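CEL44C (Paenibacillus polymyxa, PDB 2YIH) hydrolyses beta-1,4-glucan backbones, acting as a xyloglucanase and endo-glucanase through its glycoside hydrolase family 44 catalytic domain. Local coordinates at residues Y239-L242 / Q243-P246; E323-W326 / I327-W330. The protein carries 8 engineered substitutions. All coordinates share one frame; numbering follows the deposited sequence.

Contact 1: residues Y239-L242 / Q243-P246. With XYS (alpha-D-xylopyranose), chain B; BGC (beta-D-glucopyranose), chain C.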
ATOM      1  N   TYR A 239      15.735   2.172  -0.003  1.00  9.42           N
ATOM      2  CA  TYR A 239      15.917   1.234   1.132  1.00  9.52           C
ATOM      3  C   TYR A 239      17.422   1.045   1.423  1.00  9.88           C
ATOM      4  O   TYR A 239      17.837   1.013   2.580  1.00  9.47           O
ATOM      5  CB  TYR A 239      15.382  -0.167   0.820  1.00  9.98           C
ATOM      6  CG  TYR A 239      13.923  -0.383   0.424  1.00  9.80           C
ATOM      7  CD1 TYR A 239      13.042   0.671   0.116  1.00 10.04           C
ATOM      8  CD2 TYR A 239      13.468  -1.695   0.261  1.00 10.11           C
ATOM      9  CE1 TYR A 239      11.730   0.396  -0.340  1.00  9.81           C
ATOM     10  CE2 TYR A 239      12.194  -1.978  -0.159  1.00 10.25           C
ATOM     11  CZ  TYR A 239      11.348  -0.940  -0.537  1.00  9.80           C
ATOM     12  OH  TYR A 239      10.079  -1.299  -0.949  1.00  9.69           O
ATOM     13  N   LYS A 240      18.223   0.963   0.361  1.00 10.81           N
ATOM     14  CA  LYS A 240      19.646   0.591   0.482  1.00 11.29           C
ATOM     15  C   LYS A 240      20.483   1.714   1.132  1.00 11.46           C
ATOM     16  O   LYS A 240      21.145   1.490   2.132  1.00 11.45           O
ATOM     17  CB  LYS A 240      20.214   0.245  -0.894  1.00 11.82           C
ATOM     18  CG  LYS A 240      21.652  -0.344  -0.829  1.00 12.28           C
ATOM     19  CD  LYS A 240      21.737  -1.465   0.182  0.50 12.15           C
ATOM     20  CE  LYS A 240      22.986  -2.305  -0.037  0.20 12.07           C
ATOM     21  NZ  LYS A 240      24.173  -1.625   0.527  0.40 12.51           N
ATOM     22  N   ASP A 241      20.426   2.923   0.577  1.00 11.75           N
ATOM     23  CA  ASP A 241      21.288   4.010   1.065  1.00 11.94           C
ATOM     24  C   ASP A 241      20.665   5.371   0.785  1.00 11.40           C
ATOM     25  O   ASP A 241      21.362   6.402   0.596  1.00 10.59           O
ATOM     26  CB  ASP A 241      22.715   3.885   0.460  1.00 13.13           C
ATOM     27  CG  ASP A 241      22.745   4.047  -1.065  1.00 15.07           C
ATOM     28  OD1 ASP A 241      21.693   4.238  -1.727  1.00 14.07           O
ATOM     29  OD2 ASP A 241      23.861   3.956  -1.627  1.00 15.69           O
ATOM     30  N   LEU A 242      19.334   5.391   0.822  1.00 10.44           N
ATOM     31  CA  LEU A 242      18.612   6.618   0.580  1.00  9.74           C
ATOM     32  C   LEU A 242      19.048   7.291  -0.747  1.00 10.28           C
ATOM     33  O   LEU A 242      19.251   8.491  -0.819  1.00 11.07           O
ATOM     34  CB  LEU A 242      18.699   7.569   1.803  1.00  9.12           C
ATOM     35  CG  LEU A 242      17.635   8.684   1.823  1.00  8.89           C
ATOM     36  CD1 LEU A 242      16.206   8.104   1.967  1.00  8.46           C
ATOM     37  CD2 LEU A 242      17.918   9.645   2.987  1.00  9.20           C
ATOM     38  N   GLN A 243      19.131   6.479  -1.789  1.00  9.98           N
ATOM     39  CA  GLN A 243      19.533   6.907  -3.134  1.00 11.06           C
ATOM     40  C   GLN A 243      20.889   7.612  -3.089  1.00 11.79           C
ATOM     41  O   GLN A 243      21.045   8.713  -3.589  1.00 12.48           O
ATOM     42  CB  GLN A 243      18.442   7.780  -3.802  1.00 11.14           C
ATOM     43  CG  GLN A 243      18.603   7.888  -5.315  1.00 11.44           C
ATOM     44  CD  GLN A 243      18.203   6.625  -6.051  1.00 12.68           C
ATOM     45  OE1 GLN A 243      17.652   5.656  -5.469  1.00 12.01           O
ATOM     46  NE2 GLN A 243      18.506   6.602  -7.356  1.00 14.77           N
ATOM     47  N   THR A 244      21.857   6.951  -2.464  1.00 12.60           N
ATOM     48  CA  THR A 244      23.230   7.515  -2.342  1.00 13.85           C
ATOM     49  C   THR A 244      23.174   8.899  -1.688  1.00 13.13           C
ATOM     50  O   THR A 244      23.717   9.890  -2.219  1.00 12.80           O
ATOM     51  CB  THR A 244      23.955   7.616  -3.727  1.00 15.78           C
ATOM     52  OG1 THR A 244      23.662   6.461  -4.514  1.00 16.93           O
ATOM     53  CG2 THR A 244      25.483   7.710  -3.533  1.00 17.19           C
ATOM     54  N   ALA A 245      22.533   8.986  -0.516  1.00 12.84           N
ATOM     55  CA  ALA A 245      22.458  10.240   0.231  1.00 12.88           C
ATOM     56  C   ALA A 245      23.883  10.775   0.449  1.00 13.46           C
ATOM     57  O   ALA A 245      24.808   9.989   0.708  1.00 13.91           O
ATOM     58  CB  ALA A 245      21.764  10.029   1.575  1.00 12.95           C
ATOM     59  N   PRO A 246      24.058  12.092   0.347  1.00 14.18           N
ATOM     60  CA  PRO A 246      25.423  12.652   0.446  1.00 14.81           C
ATOM     61  C   PRO A 246      26.150  12.346   1.750  1.00 14.94           C
ATOM     62  O   PRO A 246      27.387  12.235   1.743  1.00 16.26           O
ATOM     63  CB  PRO A 246      25.208  14.164   0.289  1.00 15.27           C
ATOM     64  CG  PRO A 246      23.705  14.382   0.372  1.00 16.11           C
ATOM     65  CD  PRO A 246      23.098  13.105  -0.122  1.00 15.27           C
TER
HETATM   66  C1  XYS B   6      15.303   8.978 -10.663  1.00 25.35           C
HETATM   67  C2  XYS B   6      16.542   9.300 -11.487  1.00 26.71           C
HETATM   68  C3  XYS B   6      17.762   8.919 -10.665  1.00 26.33           C
HETATM   69  C4  XYS B   6      17.766   9.767  -9.407  1.00 25.54           C
HETATM   70  C5  XYS B   6      16.449   9.645  -8.637  1.00 24.85           C
HETATM   71  O2  XYS B   6      16.529   8.575 -12.718  1.00 27.37           O
HETATM   72  O3  XYS B   6      18.949   9.236 -11.391  1.00 27.41           O
HETATM   73  O4  XYS B   6      18.900   9.368  -8.621  1.00 26.22           O
HETATM   74  O5  XYS B   6      15.296   9.809  -9.497  1.00 23.91           O
HETATM   75  C2  BGC C   3      19.081   3.367  -9.682  1.00 28.04           C
HETATM   76  C3  BGC C   3      17.580   3.509  -9.501  1.00 26.73           C
HETATM   77  C4  BGC C   3      16.866   2.886 -10.704  1.00 26.14           C
HETATM   78  C5  BGC C   3      17.402   1.507 -11.056  1.00 25.55           C
HETATM   79  C6  BGC C   3      16.821   1.016 -12.381  1.00 27.96           C
HETATM   80  C1  BGC C   3      19.438   1.904  -9.927  1.00 26.48           C
HETATM   81  O2  BGC C   3      19.726   3.882  -8.529  1.00 27.87           O
HETATM   82  O3  BGC C   3      17.209   4.888  -9.451  1.00 25.27           O
HETATM   83  O4  BGC C   3      15.502   2.731 -10.370  1.00 24.07           O
HETATM   84  O5  BGC C   3      18.819   1.532 -11.153  1.00 24.65           O
HETATM   85  O6  BGC C   3      17.106   2.009 -13.377  1.00 28.34           O
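Ala-245 N donates an almost straight hydrogen bond of 3.0 Å to Asp-241 O, closing a single left-handed helical turn (an i to i+4 bond) in which Leu-242, Gln-243 and Thr-244 all have positive phi, near 50° to 55°. The side chain of Asp-241 braces the same turn: its OD1 accepts from Thr-244 N at 2.8 Å, met from above the carboxylate plane rather than within it. A chi1 of 64° sets CG between the backbone N and the carbonyl carbon, which brings OD1 to Thr-244 N. A leucine in place of Asp-241 would probably leave the Thr-244 N-H without this acceptor and the turn less firmly fixed. Leu-242 CB and Ala-245 CB meet as apolar groups, 3.9 Å apart. Gln-243 bends at chi2 and carries its amide to the bound glycan, where NE2 donates to O3 of the chain C glucose at 3.0 Å, weakly to its O2, and to O4 of the chain B xylose at 3.1 Å, so one amide nitrogen bonds sugars of two glycan chains. Tyr-234 OH holds OE1 and so helps fix the amide's rotation. The turn follows the right-handed helix 236-241, beyond barrel strand 227-233, and Leu-242 packs on Leu-233 of that strand and Phe-258 of helix 258-273.

Contact 2: residues E323-W326 / I327-W330; sequences EDSW and IAQW. With BGC (beta-D-glucopyranose), chain D; BGC (beta-D-glucopyranose), chain C.
Ile-327 CG1 lies over one face of the Trp-326 indole, its neighbour in the first turn of helix 326-331, 3.7 Å from the centroid of the six-membered ring in a CH-pi contact only 11° off the normal. From CB, 3.3 Å from Ile-327 N, the Trp-326 side chain turns between the backbone N and the carbonyl carbon (chi1 71°), which keeps CG and CD2 over that same N. Farther out, CE3 lies by Ile-327 N and CA and CZ3 near Ile-327 CG1, while CD1 approaches C6 of the chain C glucose. CE2 and CZ2 are sandwiched between Ile-327 CG1 and sugar C5, and CH2, at the far rim, between CG1 and sugar C1. NE1 passes 3.4 Å from C5 of that glucose and is hydrogen-bonded to Glu-288. This is aromatic-sugar stacking, common in glycoside hydrolase clefts, built here on a capped helix start. Ser-325 is the N-cap; its OG accepts from Ala-328 N at 3.2 Å, nearly straight, and donates to the anti lone pair of Glu-323 OE2 at 2.7 Å. Ser-325 O and Trp-326 O accept from Gln-329 N and Trp-330 N, backbone bonds of the helix. One turn on, the chain D glucose stacks nearly parallel over one face of the Trp-330 indole, with CE2 3.5 Å from C5, while Gln-329 CG sits over the rim of the opposite face.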
ATOM      1  N   GLU A 323      14.022 -13.557  -9.158  1.00 12.96           N
ATOM      2  CA  GLU A 323      13.503 -12.889 -10.332  1.00 12.61           C
ATOM      3  C   GLU A 323      14.624 -12.347 -11.245  1.00 12.56           C
ATOM      4  O   GLU A 323      15.794 -12.294 -10.860  1.00 13.04           O
ATOM      5  CB  GLU A 323      12.585 -11.748  -9.893  1.00 11.90           C
ATOM      6  CG  GLU A 323      13.372 -10.564  -9.295  1.00 11.43           C
ATOM      7  CD  GLU A 323      12.454  -9.467  -8.759  1.00 11.13           C
ATOM      8  OE1 GLU A 323      11.271  -9.774  -8.459  1.00 10.97           O
ATOM      9  OE2 GLU A 323      12.931  -8.317  -8.611  1.00 10.85           O
ATOM     10  N   ASP A 324      14.242 -11.881 -12.432  1.00 12.21           N
ATOM     11  CA  ASP A 324      15.190 -11.193 -13.329  1.00 12.79           C
ATOM     12  C   ASP A 324      15.055  -9.680 -13.089  1.00 12.51           C
ATOM     13  O   ASP A 324      14.155  -9.037 -13.627  1.00 12.71           O
ATOM     14  CB  ASP A 324      14.845 -11.524 -14.788  1.00 14.44           C
ATOM     15  CG  ASP A 324      15.836 -10.931 -15.788  1.00 16.77           C
ATOM     16  OD1 ASP A 324      16.801 -10.256 -15.376  1.00 16.62           O
ATOM     17  OD2 ASP A 324      15.587 -11.061 -17.017  1.00 18.77           O
ATOM     18  N   SER A 325      15.941  -9.135 -12.258  1.00 12.37           N
ATOM     19  CA  SER A 325      15.995  -7.685 -12.021  1.00 11.90           C
ATOM     20  C   SER A 325      17.370  -7.329 -11.463  1.00 12.41           C
ATOM     21  O   SER A 325      18.082  -8.201 -10.922  1.00 12.30           O
ATOM     22  CB  SER A 325      14.928  -7.262 -10.989  1.00 12.22           C
ATOM     23  OG  SER A 325      15.295  -7.667  -9.679  1.00 12.07           O
ATOM     24  N   TRP A 326      17.686  -6.038 -11.492  1.00 11.76           N
ATOM     25  CA  TRP A 326      18.961  -5.549 -10.934  1.00 12.18           C
ATOM     26  C   TRP A 326      19.002  -5.745  -9.425  1.00 11.45           C
ATOM     27  O   TRP A 326      20.063  -5.935  -8.861  1.00 12.10           O
ATOM     28  CB  TRP A 326      19.154  -4.077 -11.279  1.00 12.92           C
ATOM     29  CG  TRP A 326      18.225  -3.095 -10.553  1.00 13.28           C
ATOM     30  CD1 TRP A 326      17.045  -2.549 -11.032  1.00 14.42           C
ATOM     31  CD2 TRP A 326      18.471  -2.455  -9.302  1.00 13.96           C
ATOM     32  NE1 TRP A 326      16.547  -1.627 -10.136  1.00 13.64           N
ATOM     33  CE2 TRP A 326      17.379  -1.578  -9.050  1.00 13.95           C
ATOM     34  CE3 TRP A 326      19.475  -2.573  -8.334  1.00 13.92           C
ATOM     35  CZ2 TRP A 326      17.312  -0.778  -7.907  1.00 13.20           C
ATOM     36  CZ3 TRP A 326      19.398  -1.773  -7.198  1.00 14.59           C
ATOM     37  CH2 TRP A 326      18.332  -0.873  -7.008  1.00 13.82           C
ATOM     38  N   ILE A 327      17.839  -5.776  -8.771  1.00 10.77           N
ATOM     39  CA  ILE A 327      17.806  -6.054  -7.343  1.00 10.76           C
ATOM     40  C   ILE A 327      18.209  -7.504  -7.009  1.00 11.52           C
ATOM     41  O   ILE A 327      19.032  -7.722  -6.110  1.00 11.58           O
ATOM     42  CB  ILE A 327      16.426  -5.756  -6.729  1.00 10.33           C
ATOM     43  CG1 ILE A 327      16.071  -4.275  -6.910  1.00 10.26           C
ATOM     44  CG2 ILE A 327      16.421  -6.007  -5.210  1.00 10.73           C
ATOM     45  CD1 ILE A 327      14.546  -4.042  -6.795  1.00 10.36           C
ATOM     46  N   ALA A 328      17.620  -8.475  -7.713  1.00 11.76           N
ATOM     47  CA  ALA A 328      17.976  -9.887  -7.533  1.00 12.59           C
ATOM     48  C   ALA A 328      19.414 -10.096  -8.021  1.00 13.72           C
ATOM     49  O   ALA A 328      20.173 -10.849  -7.431  1.00 13.24           O
ATOM     50  CB  ALA A 328      17.013 -10.776  -8.295  1.00 13.69           C
ATOM     51  N   GLN A 329      19.821  -9.356  -9.041  1.00 14.39           N
ATOM     52  CA  GLN A 329      21.166  -9.525  -9.567  1.00 16.56           C
ATOM     53  C   GLN A 329      22.240  -9.115  -8.555  1.00 16.93           C
ATOM     54  O   GLN A 329      23.205  -9.860  -8.340  1.00 17.42           O
ATOM     55  CB  GLN A 329      21.330  -8.758 -10.898  1.00 17.91           C
ATOM     56  CG  GLN A 329      22.726  -8.809 -11.449  1.00 20.67           C
ATOM     57  CD  GLN A 329      23.179 -10.242 -11.713  1.00 23.50           C
ATOM     58  OE1 GLN A 329      22.399 -11.079 -12.170  1.00 28.08           O
ATOM     59  NE2 GLN A 329      24.465 -10.512 -11.474  1.00 27.64           N
ATOM     60  N   TRP A 330      22.083  -7.944  -7.923  1.00 16.46           N
ATOM     61  CA  TRP A 330      23.166  -7.370  -7.155  1.00 16.06           C
ATOM     62  C   TRP A 330      22.899  -7.320  -5.667  1.00 15.80           C
ATOM     63  O   TRP A 330      23.817  -7.046  -4.904  1.00 15.77           O
ATOM     64  CB  TRP A 330      23.524  -5.972  -7.685  1.00 18.38           C
ATOM     65  CG  TRP A 330      24.140  -6.022  -9.043  1.00 19.91           C
ATOM     66  CD1 TRP A 330      23.568  -5.631 -10.217  1.00 20.06           C
ATOM     67  CD2 TRP A 330      25.467  -6.463  -9.364  1.00 21.43           C
ATOM     68  NE1 TRP A 330      24.457  -5.821 -11.262  1.00 21.66           N
ATOM     69  CE2 TRP A 330      25.624  -6.335 -10.759  1.00 23.04           C
ATOM     70  CE3 TRP A 330      26.533  -6.966  -8.606  1.00 23.08           C
ATOM     71  CZ2 TRP A 330      26.820  -6.681 -11.418  1.00 24.62           C
ATOM     72  CZ3 TRP A 330      27.722  -7.312  -9.261  1.00 24.35           C
ATOM     73  CH2 TRP A 330      27.855  -7.147 -10.649  1.00 23.56           C
TER
HETATM   74  C2  BGC D   1      27.495  -2.645  -7.950  1.00 38.61           C
HETATM   75  C3  BGC D   1      26.031  -2.502  -8.359  1.00 35.89           C
HETATM   76  C4  BGC D   1      25.873  -2.116  -9.828  1.00 35.91           C
HETATM   77  C5  BGC D   1      26.720  -3.062 -10.674  1.00 37.71           C
HETATM   78  C6  BGC D   1      26.637  -2.776 -12.166  1.00 38.76           C
HETATM   79  C1  BGC D   1      28.236  -3.533  -8.945  1.00 39.63           C
HETATM   80  O1  BGC D   1      29.636  -3.609  -8.645  1.00 44.31           O
HETATM   81  O2  BGC D   1      27.573  -3.210  -6.638  1.00 38.88           O
HETATM   82  O3  BGC D   1      25.357  -1.544  -7.536  1.00 36.17           O
HETATM   83  O4  BGC D   1      24.512  -2.301 -10.199  1.00 33.30           O
HETATM   84  O5  BGC D   1      28.071  -2.963 -10.244  1.00 40.80           O
HETATM   85  O6  BGC D   1      27.220  -1.494 -12.395  1.00 41.35           O
HETATM   86  C2  BGC C   3      19.081   3.367  -9.682  1.00 28.04           C
HETATM   87  C3  BGC C   3      17.580   3.509  -9.501  1.00 26.73           C
HETATM   88  C4  BGC C   3      16.866   2.886 -10.704  1.00 26.14           C
HETATM   89  C5  BGC C   3      17.402   1.507 -11.056  1.00 25.55           C
HETATM   90  C6  BGC C   3      16.821   1.016 -12.381  1.00 27.96           C
HETATM   91  C1  BGC C   3      19.438   1.904  -9.927  1.00 26.48           C
HETATM   92  O2  BGC C   3      19.726   3.882  -8.529  1.00 27.87           O
HETATM   93  O3  BGC C   3      17.209   4.888  -9.451  1.00 25.27           O
HETATM   94  O4  BGC C   3      15.502   2.731 -10.370  1.00 24.07           O
HETATM   95  O5  BGC C   3      18.819   1.532 -11.153  1.00 24.65           O
HETATM   96  O6  BGC C   3      17.106   2.009 -13.377  1.00 28.34           O

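Contact 1 comes first along the chain, at the end of helix 236-241 after barrel strand 227-233; contact 2 follows later, where a loop leads into helix 326-331, between barrel strands 280-285 and 353-359. Both therefore belong to segments that leave and re-enter the eight-stranded parallel barrel. They lie on the same side of the chain's centre, each about 22 Å from it. Their centres are 18 Å apart and their nearest atoms about 6 Å, without touching, yet both touch the chain C glucose from different barrel loops. Together they form part of the glycan pocket, combining polar recognition with stacking, consistent with binding a branched xyloglucan chain.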